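Local coordinates for protein paenibacillus xanthan lyase (Paenibacillus, PDB 6F2P) that acts as a xanthan lyase, probably cleaving the terminal mannosyl-glucuronosyl linkage of the xanthan side chains by beta-elimination, at residues 766-771 with 893-898; 788-792 with 823-827. All coordinates share one frame; numbering follows the deposited sequence.

Contact 1 (766-771 with 893-898). With CA (calcium ion), chain C.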
loop_
_atom_site.group_PDB
_atom_site.type_symbol
_atom_site.label_atom_id
_atom_site.label_comp_id
_atom_site.label_asym_id
_atom_site.label_seq_id
_atom_site.Cartn_x
_atom_site.Cartn_y
_atom_site.Cartn_z
ATOM N N ASN A 766 -31.217 -7.567 -5.959
ATOM C CA ASN A 766 -31.674 -8.952 -5.906
ATOM C C ASN A 766 -31.710 -9.589 -7.288
ATOM O O ASN A 766 -32.120 -8.947 -8.252
ATOM C CB ASN A 766 -33.063 -9.034 -5.257
ATOM C CG ASN A 766 -33.008 -8.919 -3.739
ATOM O OD1 ASN A 766 -32.104 -9.458 -3.094
ATOM N ND2 ASN A 766 -33.979 -8.217 -3.162
ATOM N N PRO A 767 -31.258 -10.851 -7.393
ATOM C CA PRO A 767 -30.656 -11.602 -6.286
ATOM C C PRO A 767 -29.148 -11.356 -6.187
ATOM O O PRO A 767 -28.522 -10.953 -7.171
ATOM C CB PRO A 767 -30.922 -13.056 -6.678
ATOM C CG PRO A 767 -30.866 -13.035 -8.168
ATOM C CD PRO A 767 -31.407 -11.683 -8.604
ATOM N N TYR A 768 -28.581 -11.577 -5.003
ATOM C CA TYR A 768 -27.144 -11.504 -4.816
ATOM C C TYR A 768 -26.587 -12.871 -5.191
ATOM O O TYR A 768 -26.677 -13.805 -4.399
ATOM C CB TYR A 768 -26.810 -11.245 -3.347
ATOM C CG TYR A 768 -27.159 -9.874 -2.800
ATOM C CD1 TYR A 768 -28.423 -9.603 -2.288
ATOM C CD2 TYR A 768 -26.205 -8.869 -2.746
ATOM C CE1 TYR A 768 -28.733 -8.359 -1.768
ATOM C CE2 TYR A 768 -26.504 -7.627 -2.229
ATOM C CZ TYR A 768 -27.769 -7.378 -1.744
ATOM O OH TYR A 768 -28.066 -6.137 -1.229
ATOM N N GLU A 769 -26.027 -13.006 -6.389
ATOM C CA GLU A 769 -25.539 -14.308 -6.842
ATOM C C GLU A 769 -24.324 -14.771 -6.059
ATOM O O GLU A 769 -23.296 -14.093 -6.033
ATOM C CB GLU A 769 -25.217 -14.278 -8.334
ATOM C CG GLU A 769 -26.386 -13.837 -9.192
ATOM C CD GLU A 769 -27.462 -14.905 -9.319
ATOM O OE1 GLU A 769 -28.362 -14.727 -10.163
ATOM O OE2 GLU A 769 -27.415 -15.923 -8.591
ATOM N N ALA A 770 -24.454 -15.935 -5.426
ATOM C CA ALA A 770 -23.395 -16.489 -4.594
ATOM C C ALA A 770 -22.100 -16.614 -5.384
ATOM O O ALA A 770 -21.028 -16.279 -4.892
ATOM C CB ALA A 770 -23.813 -17.842 -4.047
ATOM N N GLU A 771 -22.216 -17.071 -6.625
ATOM C CA GLU A 771 -21.057 -17.264 -7.485
ATOM C C GLU A 771 -20.296 -15.975 -7.796
ATOM O O GLU A 771 -19.215 -16.025 -8.369
ATOM C CB GLU A 771 -21.473 -17.930 -8.801
ATOM C CG GLU A 771 -22.363 -17.069 -9.689
ATOM C CD GLU A 771 -23.839 -17.411 -9.537
ATOM O OE1 GLU A 771 -24.631 -17.092 -10.457
ATOM O OE2 GLU A 771 -24.194 -18.008 -8.500
ATOM N N LEU A 893 -25.123 -23.447 -2.815
ATOM C CA LEU A 893 -25.729 -22.126 -2.648
ATOM C C LEU A 893 -25.914 -21.398 -3.985
ATOM O O LEU A 893 -24.954 -21.202 -4.730
ATOM C CB LEU A 893 -24.873 -21.291 -1.693
ATOM C CG LEU A 893 -25.256 -19.846 -1.373
ATOM C CD1 LEU A 893 -26.677 -19.744 -0.838
ATOM C CD2 LEU A 893 -24.264 -19.292 -0.361
ATOM N N ASP A 894 -27.143 -20.994 -4.288
ATOM C CA ASP A 894 -27.411 -20.307 -5.549
ATOM C C ASP A 894 -27.340 -18.796 -5.371
ATOM O O ASP A 894 -26.602 -18.122 -6.088
ATOM C CB ASP A 894 -28.769 -20.726 -6.140
ATOM C CG ASP A 894 -29.004 -20.169 -7.552
ATOM O OD1 ASP A 894 -28.077 -19.541 -8.115
ATOM O OD2 ASP A 894 -30.111 -20.371 -8.106
ATOM N N ASN A 895 -28.108 -18.269 -4.418
ATOM C CA ASN A 895 -28.111 -16.829 -4.172
ATOM C C ASN A 895 -28.712 -16.422 -2.829
ATOM O O ASN A 895 -29.154 -17.265 -2.052
ATOM C CB ASN A 895 -28.800 -16.073 -5.319
ATOM C CG ASN A 895 -30.281 -16.406 -5.451
ATOM O OD1 ASN A 895 -30.952 -16.746 -4.478
ATOM N ND2 ASN A 895 -30.800 -16.291 -6.669
ATOM N N PHE A 896 -28.701 -15.120 -2.567
ATOM C CA PHE A 896 -29.445 -14.538 -1.463
ATOM C C PHE A 896 -30.452 -13.557 -2.049
ATOM O O PHE A 896 -30.230 -12.994 -3.121
ATOM C CB PHE A 896 -28.523 -13.775 -0.512
ATOM C CG PHE A 896 -27.594 -14.646 0.288
ATOM C CD1 PHE A 896 -28.065 -15.369 1.370
ATOM C CD2 PHE A 896 -26.243 -14.710 -0.021
ATOM C CE1 PHE A 896 -27.218 -16.160 2.116
ATOM C CE2 PHE A 896 -25.382 -15.500 0.728
ATOM C CZ PHE A 896 -25.874 -16.228 1.797
ATOM N N SER A 897 -31.559 -13.365 -1.345
ATOM C CA SER A 897 -32.477 -12.280 -1.638
ATOM C C SER A 897 -32.776 -11.574 -0.331
ATOM O O SER A 897 -32.894 -12.219 0.703
ATOM C CB SER A 897 -33.778 -12.814 -2.238
ATOM O OG SER A 897 -33.570 -13.357 -3.527
ATOM N N LEU A 898 -32.880 -10.253 -0.366
ATOM C CA LEU A 898 -33.375 -9.508 0.786
ATOM C C LEU A 898 -34.741 -8.953 0.423
ATOM O O LEU A 898 -34.864 -8.150 -0.500
ATOM C CB LEU A 898 -32.440 -8.361 1.160
ATOM C CG LEU A 898 -30.947 -8.664 1.239
ATOM C CD1 LEU A 898 -30.208 -7.441 1.752
ATOM C CD2 LEU A 898 -30.677 -9.870 2.107
HETATM CA CA CA C . -26.406 -18.231 -8.900
#
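Tyr768 and Phe896 turn to the same face of the sheet and meet at their first carbons, with Tyr768 CB 4.2 Å from Phe896 CB. The Tyr768 ring runs on to Leu898. The two side chains cross at about a right angle, and Tyr768 CE1 lies 3.7 Å from Leu898 CG. Beyond the ring, Tyr768 OH hydrogen-bonds to the carbonyl of Asp812. At the other end Ala770 CB rests on Leu893 CG at 3.6 Å. Leu877 and Phe809 help bury this face.

The backbones are antiparallel. Tyr768 and Phe896 form a hydrogen-bonded pair, with Tyr768 N to Phe896 O at 2.9 Å and Phe896 N to Tyr768 O at 3.0 Å. Ala770 N adds a further bond, to Asp894 O, which also binds the calcium ion. Glu769 and Asn895 form a non-hydrogen-bonded pair on the opposite face, where Asn895 ND2 also packs against Pro767 CB.

Past the cis Asn766-Pro767 peptide, the Asn766 amide takes over the edge. Its OD1 accepts a hydrogen bond from Leu898 N at 2.9 Å, and its ND2 gives one to Leu898 O at 2.8 Å, from above the carbonyl plane.

The other end is ionic. Glu771, in the 3-10 turn after the short strand, grips the calcium ion with both carboxylate oxygens, bending at chi2 (-98°) to do so. Glu769 gives OE2, and Asp894 gives OD1 and its own carbonyl. The arrangement is an antiparallel strand pairing in a beta-sandwich, ending beside a classic beta bulge, Asp894 and Asn895 opposite Arg824.

Contact 2 (788-792 with 823-827); sequences ANASG and SRIMK. With CA (calcium ion), chain C.
Arg824 reaches from its strand to the loop and gives one hydrogen bond to the backbone of Asn789. NH1 meets Asn789 O at 2.9 Å, with an N-H...O angle of 167°. The bond is flat at both ends. The acceptor lies in the guanidinium plane, and the donor lies in the carbonyl plane. The group is therefore met at its edge, and Ala790 CA lies at this edge too. The reach comes from an extended chain: CG is anti to the backbone N (chi1 -173°), and the run stays extended as far as NE.

NH1 has a second task, a salt bridge to Asp894 OD2. The same nitrogen thus joins a loop carbonyl to a carboxylate of the calcium site. The arginine would be expected to offset part of the acidic charge there.

The apolar part is small. Met826 lies beside Arg824 on the side facing the loop, and its chain bends at chi2 (-68°) and again at chi3. This sets SD 3.9 Å from Ala790 CB and 4.0 Å from Ala790 CA. Ala790 is buried, and its side chain also touches Asp894.

Metal binding comes from the loop backbone. Ser791 O binds the calcium ion at 2.3 Å. Lys794 supplies another carbonyl, and Glu769, Glu771 and Asp894 complete the site. Ser791 OG takes no part in the coordination and probably hydrogen-bonds to Glu769 OE1 instead.

The loop joins strands 783-786 and 794-798. A calcium ion held by three acidic side chains and by backbone carbonyls, among them Ser791 O, at the border of a beta-sandwich is consistent with the structural calcium site of CBM6- and CBM35-like carbohydrate-binding modules.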
loop_
_atom_site.group_PDB
_atom_site.type_symbol
_atom_site.label_atom_id
_atom_site.label_comp_id
_atom_site.label_asym_id
_atom_site.label_seq_id
_atom_site.Cartn_x
_atom_site.Cartn_y
_atom_site.Cartn_z
ATOM N N ALA A 788 -28.207 -25.114 -15.332
ATOM C CA ALA A 788 -29.243 -24.325 -16.006
ATOM C C ALA A 788 -30.467 -24.069 -15.138
ATOM O O ALA A 788 -31.292 -23.219 -15.466
ATOM C CB ALA A 788 -29.660 -24.982 -17.301
ATOM N N ASN A 789 -30.589 -24.808 -14.040
ATOM C CA ASN A 789 -31.698 -24.606 -13.108
ATOM C C ASN A 789 -31.395 -23.564 -12.036
ATOM O O ASN A 789 -32.254 -23.248 -11.213
ATOM C CB ASN A 789 -32.057 -25.914 -12.408
ATOM C CG ASN A 789 -32.526 -26.979 -13.364
ATOM O OD1 ASN A 789 -32.102 -28.132 -13.269
ATOM N ND2 ASN A 789 -33.414 -26.607 -14.287
ATOM N N ALA A 790 -30.167 -23.058 -12.031
ATOM C CA ALA A 790 -29.749 -22.115 -11.010
ATOM C C ALA A 790 -29.824 -20.692 -11.526
ATOM O O ALA A 790 -29.650 -20.434 -12.725
ATOM C CB ALA A 790 -28.345 -22.424 -10.547
ATOM N N SER A 791 -30.099 -19.779 -10.604
ATOM C CA SER A 791 -30.078 -18.356 -10.884
ATOM C C SER A 791 -28.706 -17.954 -11.425
ATOM O O SER A 791 -27.677 -18.205 -10.792
ATOM C CB SER A 791 -30.372 -17.587 -9.602
ATOM O OG SER A 791 -30.726 -16.245 -9.871
ATOM N N GLY A 792 -28.693 -17.344 -12.606
ATOM C CA GLY A 792 -27.454 -16.939 -13.240
ATOM C C GLY A 792 -26.727 -18.104 -13.886
ATOM O O GLY A 792 -25.621 -17.951 -14.406
ATOM N N SER A 823 -32.396 -17.457 1.011
ATOM C CA SER A 823 -31.359 -18.014 0.153
ATOM C C SER A 823 -31.943 -19.111 -0.720
ATOM O O SER A 823 -32.798 -19.874 -0.274
ATOM C CB SER A 823 -30.193 -18.555 0.983
ATOM O OG SER A 823 -30.598 -19.651 1.781
ATOM N N ARG A 824 -31.505 -19.169 -1.971
ATOM C CA ARG A 824 -31.956 -20.212 -2.884
ATOM C C ARG A 824 -30.903 -21.304 -2.922
ATOM O O ARG A 824 -29.748 -21.048 -3.247
ATOM C CB ARG A 824 -32.219 -19.657 -4.288
ATOM C CG ARG A 824 -32.840 -20.655 -5.249
ATOM C CD ARG A 824 -33.157 -20.010 -6.595
ATOM N NE ARG A 824 -34.265 -20.670 -7.283
ATOM C CZ ARG A 824 -34.132 -21.451 -8.351
ATOM N NH1 ARG A 824 -32.936 -21.678 -8.870
ATOM N NH2 ARG A 824 -35.201 -22.005 -8.905
ATOM N N ILE A 825 -31.315 -22.515 -2.564
ATOM C CA ILE A 825 -30.412 -23.642 -2.430
ATOM C C ILE A 825 -30.729 -24.703 -3.485
ATOM O O ILE A 825 -31.889 -25.097 -3.643
ATOM C CB ILE A 825 -30.548 -24.279 -1.026
ATOM C CG1 ILE A 825 -30.292 -23.238 0.079
ATOM C CG2 ILE A 825 -29.657 -25.513 -0.901
ATOM C CD1 ILE A 825 -28.994 -22.469 -0.065
ATOM N N MET A 826 -29.710 -25.160 -4.212
ATOM C CA MET A 826 -29.900 -26.256 -5.159
ATOM C C MET A 826 -29.845 -27.595 -4.424
ATOM O O MET A 826 -29.123 -27.743 -3.428
ATOM C CB MET A 826 -28.840 -26.207 -6.252
ATOM C CG MET A 826 -28.768 -24.883 -6.975
ATOM S SD MET A 826 -30.243 -24.596 -7.954
ATOM C CE MET A 826 -30.967 -23.265 -7.026
ATOM N N LYS A 827 -30.613 -28.568 -4.907
ATOM C CA LYS A 827 -30.615 -29.892 -4.296
ATOM C C LYS A 827 -29.270 -30.574 -4.508
ATOM O O LYS A 827 -28.694 -30.527 -5.599
ATOM C CB LYS A 827 -31.740 -30.766 -4.866
ATOM C CG LYS A 827 -31.846 -32.154 -4.226
ATOM C CD LYS A 827 -32.938 -32.987 -4.888
ATOM C CE LYS A 827 -32.953 -34.419 -4.371
ATOM N NZ LYS A 827 -33.922 -35.239 -5.154
HETATM CA CA CA C . -26.406 -18.231 -8.900
#

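Following the chain, 766-771 enters the calcium-binding beta-sandwich first, and 788-792 follows as a loop. Strand 817-826 carries the next segment, and strand 891-900 the last. Contact 1 closes a large loop of 121 residues, more than half of them strand and none helix. Contact 2 closes a shorter loop of 30 residues nested wholly inside it. The two centres lie about 9 Å apart. Strands 817-826 and 891-900 are neighbours in one sheet. Contact 1 ties the domain's start to its end, while contact 2 pins an internal loop to the adjoining strand. One calcium ion belongs to both. Asp894 OD2 probably accepts a hydrogen bond from Ser791 N as well.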